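Local coordinates for protein transcriptional regulator, LYSR family (Neisseria meningitidis, PDB 4AB5) that probably controls transcription of methionine-biosynthesis genes as a MetR-like DNA-binding regulator of the LysR family, represented here by its regulatory domain, at residues 8-13 / 58-63; 51-56 / 185-190; 81-86 / 156-161; 142-147 / 167-172. All blocks are in the same frame, centred on the assembly; numbering follows the deposited sequence.

The chain is the regulatory domain of a LysR-type regulator, folded as two alpha/beta lobes in the manner of periplasmic binding proteins. Contacts 1 and 2 lie in one lobe, their centres 7 Å apart, joined where Ala61 O and Ala187 N lie 2.7 Å apart, a probable hydrogen bond. Contacts 3 and 4 share the other lobe, centres 10 Å apart, with Cys86 O and Val171 N at 3.0 Å. The centres of contacts 1 and 3 are 27 Å apart and those of contacts 2 and 4 36 Å; strand 171-189 runs between the lobes. In relatives the effector pocket lies between the lobes, whereas contact 4 meets the second subunit.

Contact 1: residues 8-13 / 58-63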
loop_
_atom_site.group_PDB
_atom_site.type_symbol
_atom_site.label_atom_id
_atom_site.label_comp_id
_atom_site.label_asym_id
_atom_site.label_seq_id
_atom_site.Cartn_x
_atom_site.Cartn_y
_atom_site.Cartn_z
ATOM N N GLY B 8 -27.503 4.871 8.453
ATOM C CA GLY B 8 -27.281 4.835 7.012
ATOM C C GLY B 8 -26.114 3.961 6.587
ATOM O O GLY B 8 -25.603 3.159 7.373
ATOM N N GLU B 9 -25.690 4.117 5.325
ATOM C CA GLU B 9 -24.610 3.350 4.721
ATOM C C GLU B 9 -23.734 4.246 3.875
ATOM O O GLU B 9 -24.250 4.998 3.036
ATOM C CB GLU B 9 -25.185 2.256 3.804
ATOM C CG GLU B 9 -25.360 0.892 4.443
ATOM C CD GLU B 9 -26.273 -0.027 3.655
ATOM O OE1 GLU B 9 -25.909 -0.404 2.517
ATOM O OE2 GLU B 9 -27.362 -0.363 4.175
ATOM N N LEU B 10 -22.402 4.142 4.074
ATOM C CA LEU B 10 -21.441 4.867 3.263
ATOM C C LEU B 10 -20.414 3.868 2.715
ATOM O O LEU B 10 -19.402 3.593 3.357
ATOM C CB LEU B 10 -20.812 6.047 4.027
ATOM C CG LEU B 10 -19.708 6.894 3.352
ATOM C CD1 LEU B 10 -20.023 7.239 1.896
ATOM C CD2 LEU B 10 -19.457 8.158 4.139
ATOM N N ARG B 11 -20.745 3.278 1.547
ATOM C CA ARG B 11 -19.895 2.339 0.818
ATOM C C ARG B 11 -19.111 3.201 -0.174
ATOM O O ARG B 11 -19.699 3.801 -1.083
ATOM C CB ARG B 11 -20.734 1.247 0.111
ATOM C CG ARG B 11 -21.584 0.393 1.066
ATOM C CD ARG B 11 -22.668 -0.401 0.356
ATOM N NE ARG B 11 -23.694 0.458 -0.248
ATOM C CZ ARG B 11 -24.607 0.043 -1.120
ATOM N NH1 ARG B 11 -24.657 -1.229 -1.485
ATOM N NH2 ARG B 11 -25.479 0.899 -1.634
ATOM N N ILE B 12 -17.802 3.357 0.082
ATOM C CA ILE B 12 -16.906 4.192 -0.719
ATOM C C ILE B 12 -16.267 3.399 -1.858
ATOM O O ILE B 12 -15.532 2.452 -1.606
ATOM C CB ILE B 12 -15.861 4.964 0.147
ATOM C CG1 ILE B 12 -16.546 5.844 1.226
ATOM C CG2 ILE B 12 -14.970 5.829 -0.734
ATOM C CD1 ILE B 12 -15.929 5.781 2.557
ATOM N N ALA B 13 -16.554 3.797 -3.109
ATOM C CA ALA B 13 -15.986 3.191 -4.305
ATOM C C ALA B 13 -14.783 4.038 -4.739
ATOM O O ALA B 13 -14.914 5.248 -4.969
ATOM C CB ALA B 13 -17.025 3.115 -5.408
ATOM N N ALA B 58 -22.617 1.000 -4.336
ATOM C CA ALA B 58 -21.810 2.005 -3.631
ATOM C C ALA B 58 -22.635 3.284 -3.439
ATOM O O ALA B 58 -23.545 3.547 -4.226
ATOM C CB ALA B 58 -20.535 2.311 -4.411
ATOM N N ASP B 59 -22.304 4.081 -2.402
ATOM C CA ASP B 59 -23.015 5.322 -2.049
ATOM C C ASP B 59 -22.234 6.604 -2.384
ATOM O O ASP B 59 -22.848 7.651 -2.611
ATOM C CB ASP B 59 -23.449 5.298 -0.577
ATOM C CG ASP B 59 -24.123 4.003 -0.172
ATOM O OD1 ASP B 59 -25.320 3.834 -0.484
ATOM O OD2 ASP B 59 -23.442 3.144 0.430
ATOM N N LEU B 60 -20.899 6.511 -2.460
ATOM C CA LEU B 60 -20.029 7.631 -2.820
ATOM C C LEU B 60 -18.814 7.101 -3.579
ATOM O O LEU B 60 -18.250 6.071 -3.192
ATOM C CB LEU B 60 -19.610 8.421 -1.575
ATOM C CG LEU B 60 -18.949 9.784 -1.769
ATOM C CD1 LEU B 60 -19.392 10.739 -0.685
ATOM C CD2 LEU B 60 -17.423 9.667 -1.726
ATOM N N ALA B 61 -18.419 7.803 -4.666
ATOM C CA ALA B 61 -17.272 7.427 -5.483
ATOM C C ALA B 61 -16.245 8.552 -5.622
ATOM O O ALA B 61 -16.622 9.701 -5.852
ATOM C CB ALA B 61 -17.732 6.965 -6.857
ATOM N N ILE B 62 -14.945 8.212 -5.480
ATOM C CA ILE B 62 -13.833 9.146 -5.668
ATOM C C ILE B 62 -13.453 9.020 -7.146
ATOM O O ILE B 62 -13.101 7.925 -7.605
ATOM C CB ILE B 62 -12.640 8.856 -4.702
ATOM C CG1 ILE B 62 -13.067 8.858 -3.201
ATOM C CG2 ILE B 62 -11.428 9.768 -4.969
ATOM C CD1 ILE B 62 -13.784 10.176 -2.604
ATOM N N VAL B 63 -13.607 10.126 -7.905
ATOM C CA VAL B 63 -13.368 10.152 -9.349
ATOM C C VAL B 63 -12.428 11.289 -9.804
ATOM O O VAL B 63 -12.370 12.338 -9.160
ATOM C CB VAL B 63 -14.707 10.125 -10.146
ATOM C CG1 VAL B 63 -15.437 8.785 -9.979
ATOM C CG2 VAL B 63 -15.616 11.304 -9.775
#
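Parallel strands 8-13 and 60-63 are tightly held from Ala13 back to the buried carboxylate of Asp59, and only the fringe beyond is loose. Ala13 N donates to Leu60 O (2.8 Å, 171°) and Ile62 N to Ala13 O (3.0 Å). Small methyls let the loop at Ala58 lie close against Ala13, CB to CB at 3.7 Å, with Ala61, the bridge partner of Ala13, on the same face. On the other face Leu10 lies alongside Leu60, its CD1 3.7 Å from Leu60 CB. Arg11 O accepts from both Asp59 N and Leu60 N. Asp59 OD2 is held twice, by Arg11 N at 2.9 Å on its anti lone pair and by Arg11 NE at 2.8 Å from above the carboxylate plane. Side-on, Arg11 NH2 reaches Asp59 OD1 at 3.2 Å, completing a two-point salt bridge. On the solvent side, exposed Glu9 adds only a long, out-of-plane charge attraction over one face of the partly exposed guanidinium. The two are neighbouring strands in the central sheet of one alpha/beta lobe of the periplasmic-binding-protein-like domain; strand 37-42 pairs with the other edge of strand 8-13, and helices 20-33 and 196-212 pack on Leu10 through Phe30, Leu198 and Phe201.

Contact 2: residues 51-56 / 185-190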
loop_
_atom_site.group_PDB
_atom_site.type_symbol
_atom_site.label_atom_id
_atom_site.label_comp_id
_atom_site.label_asym_id
_atom_site.label_seq_id
_atom_site.Cartn_x
_atom_site.Cartn_y
_atom_site.Cartn_z
ATOM N N GLY B 51 -20.440 3.607 -12.129
ATOM C CA GLY B 51 -21.352 2.515 -12.445
ATOM C C GLY B 51 -21.928 1.863 -11.207
ATOM O O GLY B 51 -23.125 1.587 -11.154
ATOM N N LEU B 52 -21.077 1.662 -10.184
ATOM C CA LEU B 52 -21.448 1.063 -8.898
ATOM C C LEU B 52 -22.533 1.872 -8.179
ATOM O O LEU B 52 -23.380 1.276 -7.518
ATOM C CB LEU B 52 -20.234 0.907 -7.986
ATOM C CG LEU B 52 -19.207 -0.200 -8.268
ATOM C CD1 LEU B 52 -17.978 0.070 -7.492
ATOM C CD2 LEU B 52 -19.704 -1.619 -7.949
ATOM N N LEU B 53 -22.517 3.219 -8.331
ATOM C CA LEU B 53 -23.516 4.138 -7.751
ATOM C C LEU B 53 -24.877 3.896 -8.389
ATOM O O LEU B 53 -25.870 3.740 -7.676
ATOM C CB LEU B 53 -23.123 5.622 -7.940
ATOM C CG LEU B 53 -21.826 6.114 -7.316
ATOM C CD1 LEU B 53 -21.481 7.490 -7.822
ATOM C CD2 LEU B 53 -21.928 6.150 -5.820
ATOM N N LEU B 54 -24.911 3.832 -9.737
ATOM C CA LEU B 54 -26.117 3.574 -10.526
ATOM C C LEU B 54 -26.679 2.205 -10.150
ATOM O O LEU B 54 -27.887 2.059 -10.005
ATOM C CB LEU B 54 -25.794 3.605 -12.033
ATOM C CG LEU B 54 -25.205 4.893 -12.617
ATOM C CD1 LEU B 54 -24.607 4.636 -13.989
ATOM C CD2 LEU B 54 -26.246 5.974 -12.729
ATOM N N GLN B 55 -25.782 1.228 -9.925
ATOM C CA GLN B 55 -26.122 -0.145 -9.561
ATOM C C GLN B 55 -26.453 -0.352 -8.074
ATOM O O GLN B 55 -26.742 -1.484 -7.683
ATOM C CB GLN B 55 -25.014 -1.101 -10.022
ATOM C CG GLN B 55 -24.997 -1.318 -11.524
ATOM C CD GLN B 55 -23.780 -2.071 -11.994
ATOM O OE1 GLN B 55 -22.928 -2.501 -11.211
ATOM N NE2 GLN B 55 -23.675 -2.247 -13.299
ATOM N N HIS B 56 -26.432 0.730 -7.254
ATOM C CA HIS B 56 -26.691 0.710 -5.802
ATOM C C HIS B 56 -25.718 -0.208 -5.030
ATOM O O HIS B 56 -26.027 -0.718 -3.949
ATOM C CB HIS B 56 -28.170 0.423 -5.483
ATOM C CG HIS B 56 -29.083 1.552 -5.834
ATOM N ND1 HIS B 56 -29.652 2.344 -4.858
ATOM C CD2 HIS B 56 -29.490 1.994 -7.047
ATOM C CE1 HIS B 56 -30.394 3.230 -5.501
ATOM N NE2 HIS B 56 -30.321 3.064 -6.819
ATOM N N TYR B 185 -12.938 14.541 -7.510
ATOM C CA TYR B 185 -14.356 14.743 -7.228
ATOM C C TYR B 185 -14.929 13.591 -6.426
ATOM O O TYR B 185 -14.438 12.459 -6.516
ATOM C CB TYR B 185 -15.174 14.865 -8.534
ATOM C CG TYR B 185 -14.723 15.961 -9.470
ATOM C CD1 TYR B 185 -15.268 17.239 -9.392
ATOM C CD2 TYR B 185 -13.800 15.706 -10.486
ATOM C CE1 TYR B 185 -14.868 18.253 -10.265
ATOM C CE2 TYR B 185 -13.394 16.711 -11.366
ATOM C CZ TYR B 185 -13.931 17.984 -11.251
ATOM O OH TYR B 185 -13.536 18.986 -12.104
ATOM N N ALA B 186 -16.005 13.881 -5.680
ATOM C CA ALA B 186 -16.779 12.893 -4.957
ATOM C C ALA B 186 -18.103 12.805 -5.715
ATOM O O ALA B 186 -18.785 13.818 -5.896
ATOM C CB ALA B 186 -17.022 13.348 -3.532
ATOM N N ALA B 187 -18.423 11.620 -6.231
ATOM C CA ALA B 187 -19.654 11.375 -6.966
ATOM C C ALA B 187 -20.668 10.649 -6.071
ATOM O O ALA B 187 -20.305 9.727 -5.342
ATOM C CB ALA B 187 -19.356 10.539 -8.205
ATOM N N ILE B 188 -21.927 11.093 -6.103
ATOM C CA ILE B 188 -23.060 10.486 -5.402
ATOM C C ILE B 188 -24.262 10.447 -6.373
ATOM O O ILE B 188 -24.223 11.087 -7.438
ATOM C CB ILE B 188 -23.428 11.202 -4.063
ATOM C CG1 ILE B 188 -23.836 12.686 -4.260
ATOM C CG2 ILE B 188 -22.358 11.025 -2.986
ATOM C CD1 ILE B 188 -24.592 13.320 -3.090
ATOM N N ARG B 189 -25.340 9.725 -5.993
ATOM C CA ARG B 189 -26.569 9.683 -6.781
ATOM C C ARG B 189 -27.252 11.025 -6.550
ATOM O O ARG B 189 -27.072 11.620 -5.491
ATOM C CB ARG B 189 -27.503 8.579 -6.277
ATOM C CG ARG B 189 -27.050 7.162 -6.545
ATOM C CD ARG B 189 -27.994 6.228 -5.817
ATOM N NE ARG B 189 -27.367 4.952 -5.472
ATOM C CZ ARG B 189 -26.713 4.714 -4.339
ATOM N NH1 ARG B 189 -26.578 5.669 -3.426
ATOM N NH2 ARG B 189 -26.191 3.519 -4.110
ATOM N N THR B 190 -28.004 11.511 -7.523
ATOM C CA THR B 190 -28.728 12.777 -7.382
ATOM C C THR B 190 -29.810 12.698 -6.289
ATOM O O THR B 190 -30.036 13.698 -5.608
ATOM C CB THR B 190 -29.203 13.288 -8.758
ATOM O OG1 THR B 190 -28.081 13.271 -9.639
ATOM C CG2 THR B 190 -29.762 14.705 -8.702
#
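Arg189 starts with CG anti to its carbonyl carbon (chi1 -70°), runs extended from CG to NE, and then turns at its last torsion so that the guanidinium lies flat over His56, whose own CG is likewise anti to the carbonyl carbon. Arg189 NE sits over the centre of the imidazole, the planes are tilted by 30°, and the two group centres are 4.2 Å apart. Arg189 CD adds a CH-pi contact over the same ring. A long flexible cation suits this place, since one side chain can both stack and reach a carbonyl. Arg189 NE gives Leu53 O a weak bond, 2.9 Å but bent to 124°. The oxygen also takes His56 N at 3.1 Å, as helix 50-54 ends in a Schellman motif in which His56 has positive phi. Such a C-terminal carbonyl probably carries extra negative potential, which would favour the nearby cation. At the guanidinium edge, in its plane, Arg189 NH2 lies 3.3 Å from His56 CA. The stronger partner of the group is outside: Arg189 NH1 forms a salt bridge with Asp192, and only a long, weak ion pair with Asp59. Deeper in, branched Leu53 fills the apolar side, its CD1 3.7 Å from Ala187 CB and 3.5 Å from Ala187 O. Ile72 and Ala61 pack against the same leucine, and Phe74 against Ala187.

Contact 3: residues 81-86 / 156-161; sequences EMVGIC and LPYWTV
Strand 81-86 runs antiparallel to 156-157, with Val83 and Leu156 a hydrogen-bonded pair (Val83 N to Leu156 O 2.8 Å, Leu156 N to Val83 O 2.9 Å) and Met82 opposite Pro157 a non-hydrogen-bonded one. Proline, lacking an N-H, fits that position and also serves as N-cap of helix 158-166. The pairing carries on into the helix start, where Tyr158 N donates 2.9 Å to Glu81 O, nearly along the C=O axis. Met82, modelled as selenomethionine, folds back twice along its chain to lay SE 4.1 Å from Pro157 CD. On the other face, beta-branched side chains meet the helix. Ile85 and Val161 come tip to tip, CG2 to CG2 at 3.6 Å, and Val83 CG2 lies 3.9 Å from Val161 CG2. Ile85 takes the crowded chi1 position for CG1, which brings its CD1 to 3.9 Å from Leu156 CD1. Glu81 runs alongside Tyr158, its CG near Tyr158 CB, and a water weakly links Glu81 OE1 to Trp159 N in the first helical turn. A strand passing directly into a helix that packs back on the sheet is the alpha/beta layering expected of a periplasmic-binding-protein-like lobe.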
loop_
_atom_site.group_PDB
_atom_site.type_symbol
_atom_site.label_atom_id
_atom_site.label_comp_id
_atom_site.label_asym_id
_atom_site.label_seq_id
_atom_site.Cartn_x
_atom_site.Cartn_y
_atom_site.Cartn_z
ATOM N N GLU B 81 -0.838 19.014 -8.693
ATOM C CA GLU B 81 0.110 18.738 -9.764
ATOM C C GLU B 81 0.730 17.354 -9.693
ATOM O O GLU B 81 1.120 16.884 -8.616
ATOM C CB GLU B 81 1.176 19.850 -9.938
ATOM C CG GLU B 81 2.087 20.129 -8.744
ATOM C CD GLU B 81 1.576 21.071 -7.664
ATOM O OE1 GLU B 81 0.601 20.708 -6.964
ATOM O OE2 GLU B 81 2.224 22.121 -7.446
HETATM N N MSE B 82 0.771 16.696 -10.857
HETATM C CA MSE B 82 1.388 15.396 -11.080
HETATM C C MSE B 82 2.821 15.716 -11.471
HETATM O O MSE B 82 3.061 16.400 -12.473
HETATM C CB MSE B 82 0.686 14.616 -12.205
HETATM C CG MSE B 82 -0.703 14.131 -11.836
HETATM SE SE MSE B 82 -0.707 12.719 -10.489
HETATM C CE MSE B 82 0.183 11.287 -11.534
ATOM N N VAL B 83 3.768 15.290 -10.639
ATOM C CA VAL B 83 5.181 15.567 -10.885
ATOM C C VAL B 83 5.890 14.313 -11.345
ATOM O O VAL B 83 5.522 13.206 -10.937
ATOM C CB VAL B 83 5.905 16.267 -9.697
ATOM C CG1 VAL B 83 5.306 17.643 -9.414
ATOM C CG2 VAL B 83 5.915 15.400 -8.434
ATOM N N GLY B 84 6.881 14.503 -12.210
ATOM C CA GLY B 84 7.721 13.426 -12.702
ATOM C C GLY B 84 8.846 13.215 -11.712
ATOM O O GLY B 84 9.409 14.185 -11.200
ATOM N N ILE B 85 9.141 11.951 -11.379
ATOM C CA ILE B 85 10.229 11.616 -10.462
ATOM C C ILE B 85 11.266 10.738 -11.114
ATOM O O ILE B 85 10.923 9.808 -11.848
ATOM C CB ILE B 85 9.772 11.077 -9.072
ATOM C CG1 ILE B 85 8.921 9.779 -9.177
ATOM C CG2 ILE B 85 9.060 12.170 -8.275
ATOM C CD1 ILE B 85 8.932 8.869 -7.928
ATOM N N CYS B 86 12.535 11.057 -10.866
ATOM C CA CYS B 86 13.702 10.301 -11.329
ATOM C C CYS B 86 14.766 10.323 -10.223
ATOM O O CYS B 86 14.640 11.095 -9.275
ATOM C CB CYS B 86 14.238 10.835 -12.659
ATOM S SG CYS B 86 15.065 12.442 -12.546
ATOM N N LEU B 156 3.811 11.058 -10.033
ATOM C CA LEU B 156 3.079 10.967 -8.773
ATOM C C LEU B 156 2.625 12.341 -8.292
ATOM O O LEU B 156 3.249 13.329 -8.679
ATOM C CB LEU B 156 3.945 10.282 -7.691
ATOM C CG LEU B 156 4.169 8.772 -7.813
ATOM C CD1 LEU B 156 5.258 8.322 -6.865
ATOM C CD2 LEU B 156 2.884 7.990 -7.562
ATOM N N PRO B 157 1.558 12.443 -7.455
ATOM C CA PRO B 157 1.157 13.768 -6.946
ATOM C C PRO B 157 2.315 14.404 -6.177
ATOM O O PRO B 157 3.082 13.687 -5.533
ATOM C CB PRO B 157 0.000 13.448 -5.988
ATOM C CG PRO B 157 -0.500 12.114 -6.403
ATOM C CD PRO B 157 0.692 11.375 -6.905
ATOM N N TYR B 158 2.456 15.732 -6.260
ATOM C CA TYR B 158 3.512 16.447 -5.553
ATOM C C TYR B 158 3.468 16.154 -4.037
ATOM O O TYR B 158 4.519 15.915 -3.437
ATOM C CB TYR B 158 3.452 17.966 -5.848
ATOM C CG TYR B 158 4.440 18.773 -5.033
ATOM C CD1 TYR B 158 5.798 18.779 -5.350
ATOM C CD2 TYR B 158 4.030 19.475 -3.902
ATOM C CE1 TYR B 158 6.721 19.473 -4.571
ATOM C CE2 TYR B 158 4.944 20.173 -3.117
ATOM C CZ TYR B 158 6.289 20.180 -3.464
ATOM O OH TYR B 158 7.206 20.856 -2.696
ATOM N N TRP B 159 2.260 16.163 -3.429
ATOM C CA TRP B 159 2.104 15.896 -1.999
ATOM C C TRP B 159 2.647 14.521 -1.543
ATOM O O TRP B 159 3.201 14.432 -0.449
ATOM C CB TRP B 159 0.665 16.155 -1.508
ATOM C CG TRP B 159 -0.382 15.327 -2.187
ATOM C CD1 TRP B 159 -1.160 15.700 -3.240
ATOM C CD2 TRP B 159 -0.780 13.991 -1.843
ATOM N NE1 TRP B 159 -2.016 14.679 -3.580
ATOM C CE2 TRP B 159 -1.787 13.609 -2.754
ATOM C CE3 TRP B 159 -0.372 13.069 -0.858
ATOM C CZ2 TRP B 159 -2.405 12.353 -2.703
ATOM C CZ3 TRP B 159 -0.974 11.823 -0.818
ATOM C CH2 TRP B 159 -1.980 11.477 -1.731
ATOM N N THR B 160 2.505 13.475 -2.388
ATOM C CA THR B 160 2.990 12.107 -2.121
ATOM C C THR B 160 4.534 12.064 -2.167
ATOM O O THR B 160 5.161 11.398 -1.342
ATOM C CB THR B 160 2.451 11.119 -3.191
ATOM O OG1 THR B 160 1.116 11.445 -3.563
ATOM C CG2 THR B 160 2.520 9.673 -2.737
ATOM N N VAL B 161 5.111 12.732 -3.181
ATOM C CA VAL B 161 6.532 12.814 -3.496
ATOM C C VAL B 161 7.336 13.577 -2.429
ATOM O O VAL B 161 8.462 13.173 -2.117
ATOM C CB VAL B 161 6.690 13.398 -4.936
ATOM C CG1 VAL B 161 8.103 13.897 -5.223
ATOM C CG2 VAL B 161 6.263 12.377 -5.979
HETATM O O HOH W 1 0.379 18.542 -4.436
#

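Contact 4: residues 142-147 / 167-172; sequences AIIQLV and KGYVVH
Gln145 OE1 is the best-held polar atom here, gripped by one hydrogen bond, from Arg31 NH2 of the second subunit; no hydrogen bond joins the two segments themselves. With the oxygen turned to the neighbouring chain, the other end of the amide is left to face Tyr169. Gln145 has CG anti to its carbonyl carbon and bends at chi2 (-54°), which carries NE2 over one face of the phenol ring, 3.4 Å above its plane and displaced toward the rim. Amide and ring stand almost perpendicular, at 82°, and NE2 comes 3.4 Å from Tyr169 CE2. An amide nitrogen set above an aromatic face is probably electrostatically favourable. The opposite face of the ring carries Lys167 CB, 3.7 Å above its centre, so the tyrosine is sandwiched between the two. Helix 158-166 finishes in a Schellman motif at Gly168, whose positive phi is easy for a residue without a side chain, and the chain then enters strand 171-189. Strand 154-157, this helix and that strand thus make a beta-alpha-beta crossover, with strand 72-86 between the two strands. Next to the ring the side-chain contacts are apolar, and beta-branched residues supply them. Ile144 crosses Tyr169 at about a right angle, its CG2 3.8 Å from Tyr169 CD2. Val147 and Val170 cross at about a right angle, CG1 to CG1 at 3.6 Å, with Ile85 against Val147. On the subunit side, Met24 and Arg31 of the second subunit pack on Gln145 and Tyr169 respectively.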
loop_
_atom_site.group_PDB
_atom_site.type_symbol
_atom_site.label_atom_id
_atom_site.label_comp_id
_atom_site.label_asym_id
_atom_site.label_seq_id
_atom_site.Cartn_x
_atom_site.Cartn_y
_atom_site.Cartn_z
ATOM N N ALA B 142 7.487 1.309 -2.772
ATOM C CA ALA B 142 8.239 0.452 -3.682
ATOM C C ALA B 142 8.529 1.193 -4.994
ATOM O O ALA B 142 9.631 1.057 -5.514
ATOM C CB ALA B 142 7.488 -0.843 -3.944
ATOM N N ILE B 143 7.562 2.010 -5.499
ATOM C CA ILE B 143 7.749 2.840 -6.694
ATOM C C ILE B 143 8.950 3.779 -6.501
ATOM O O ILE B 143 9.848 3.778 -7.343
ATOM C CB ILE B 143 6.462 3.609 -7.126
ATOM C CG1 ILE B 143 5.362 2.618 -7.613
ATOM C CG2 ILE B 143 6.785 4.674 -8.218
ATOM C CD1 ILE B 143 3.994 3.224 -7.942
ATOM N N ILE B 144 8.981 4.533 -5.373
ATOM C CA ILE B 144 10.049 5.467 -5.027
ATOM C C ILE B 144 11.411 4.793 -4.949
ATOM O O ILE B 144 12.365 5.321 -5.524
ATOM C CB ILE B 144 9.673 6.364 -3.797
ATOM C CG1 ILE B 144 8.849 7.576 -4.265
ATOM C CG2 ILE B 144 10.903 6.845 -2.990
ATOM C CD1 ILE B 144 7.495 7.548 -3.860
ATOM N N GLN B 145 11.497 3.609 -4.303
ATOM C CA GLN B 145 12.779 2.879 -4.197
ATOM C C GLN B 145 13.285 2.362 -5.531
ATOM O O GLN B 145 14.485 2.337 -5.748
ATOM C CB GLN B 145 12.739 1.763 -3.144
ATOM C CG GLN B 145 12.598 2.256 -1.703
ATOM C CD GLN B 145 13.632 3.272 -1.274
ATOM O OE1 GLN B 145 14.818 3.172 -1.587
ATOM N NE2 GLN B 145 13.202 4.256 -0.508
ATOM N N LEU B 146 12.363 1.987 -6.433
ATOM C CA LEU B 146 12.670 1.531 -7.784
ATOM C C LEU B 146 13.166 2.715 -8.633
ATOM O O LEU B 146 14.156 2.579 -9.360
ATOM C CB LEU B 146 11.436 0.879 -8.428
ATOM C CG LEU B 146 11.091 -0.542 -7.987
ATOM C CD1 LEU B 146 9.772 -0.960 -8.570
ATOM C CD2 LEU B 146 12.172 -1.535 -8.374
ATOM N N VAL B 147 12.509 3.886 -8.493
ATOM C CA VAL B 147 12.901 5.120 -9.181
ATOM C C VAL B 147 14.322 5.539 -8.706
ATOM O O VAL B 147 15.203 5.763 -9.536
ATOM C CB VAL B 147 11.834 6.255 -9.044
ATOM C CG1 VAL B 147 12.336 7.561 -9.637
ATOM C CG2 VAL B 147 10.516 5.867 -9.713
ATOM N N LYS B 167 14.525 12.984 1.933
ATOM C CA LYS B 167 15.396 11.827 2.155
ATOM C C LYS B 167 16.448 11.643 1.039
ATOM O O LYS B 167 17.332 10.794 1.162
ATOM C CB LYS B 167 14.557 10.550 2.368
ATOM C CG LYS B 167 13.448 10.713 3.413
ATOM C CD LYS B 167 12.891 9.392 3.907
ATOM C CE LYS B 167 11.621 9.576 4.703
ATOM N NZ LYS B 167 10.420 9.677 3.832
ATOM N N GLY B 168 16.341 12.442 -0.022
ATOM C CA GLY B 168 17.258 12.427 -1.158
ATOM C C GLY B 168 17.098 11.280 -2.141
ATOM O O GLY B 168 17.939 11.110 -3.033
ATOM N N TYR B 169 16.012 10.495 -2.007
ATOM C CA TYR B 169 15.740 9.347 -2.875
ATOM C C TYR B 169 15.530 9.757 -4.337
ATOM O O TYR B 169 16.094 9.148 -5.242
ATOM C CB TYR B 169 14.494 8.558 -2.388
ATOM C CG TYR B 169 14.554 7.997 -0.982
ATOM C CD1 TYR B 169 15.759 7.574 -0.428
ATOM C CD2 TYR B 169 13.395 7.796 -0.242
ATOM C CE1 TYR B 169 15.816 7.028 0.850
ATOM C CE2 TYR B 169 13.437 7.237 1.032
ATOM C CZ TYR B 169 14.650 6.848 1.573
ATOM O OH TYR B 169 14.710 6.302 2.834
ATOM N N VAL B 170 14.685 10.767 -4.559
ATOM C CA VAL B 170 14.304 11.224 -5.891
ATOM C C VAL B 170 14.363 12.751 -6.002
ATOM O O VAL B 170 14.512 13.455 -4.997
ATOM C CB VAL B 170 12.875 10.694 -6.271
ATOM C CG1 VAL B 170 12.844 9.175 -6.412
ATOM C CG2 VAL B 170 11.799 11.173 -5.285
ATOM N N VAL B 171 14.231 13.248 -7.238
ATOM C CA VAL B 171 14.118 14.667 -7.570
ATOM C C VAL B 171 12.813 14.775 -8.340
ATOM O O VAL B 171 12.375 13.779 -8.928
ATOM C CB VAL B 171 15.335 15.270 -8.331
ATOM C CG1 VAL B 171 16.598 15.249 -7.474
ATOM C CG2 VAL B 171 15.580 14.588 -9.671
ATOM N N HIS B 172 12.156 15.931 -8.291
ATOM C CA HIS B 172 10.896 16.083 -9.010
ATOM C C HIS B 172 11.015 17.091 -10.121
ATOM O O HIS B 172 11.771 18.065 -9.996
ATOM C CB HIS B 172 9.701 16.346 -8.072
ATOM C CG HIS B 172 9.613 17.742 -7.549
ATOM N ND1 HIS B 172 8.649 18.626 -8.016
ATOM C CD2 HIS B 172 10.354 18.362 -6.600
ATOM C CE1 HIS B 172 8.846 19.750 -7.346
ATOM N NE2 HIS B 172 9.853 19.634 -6.474
#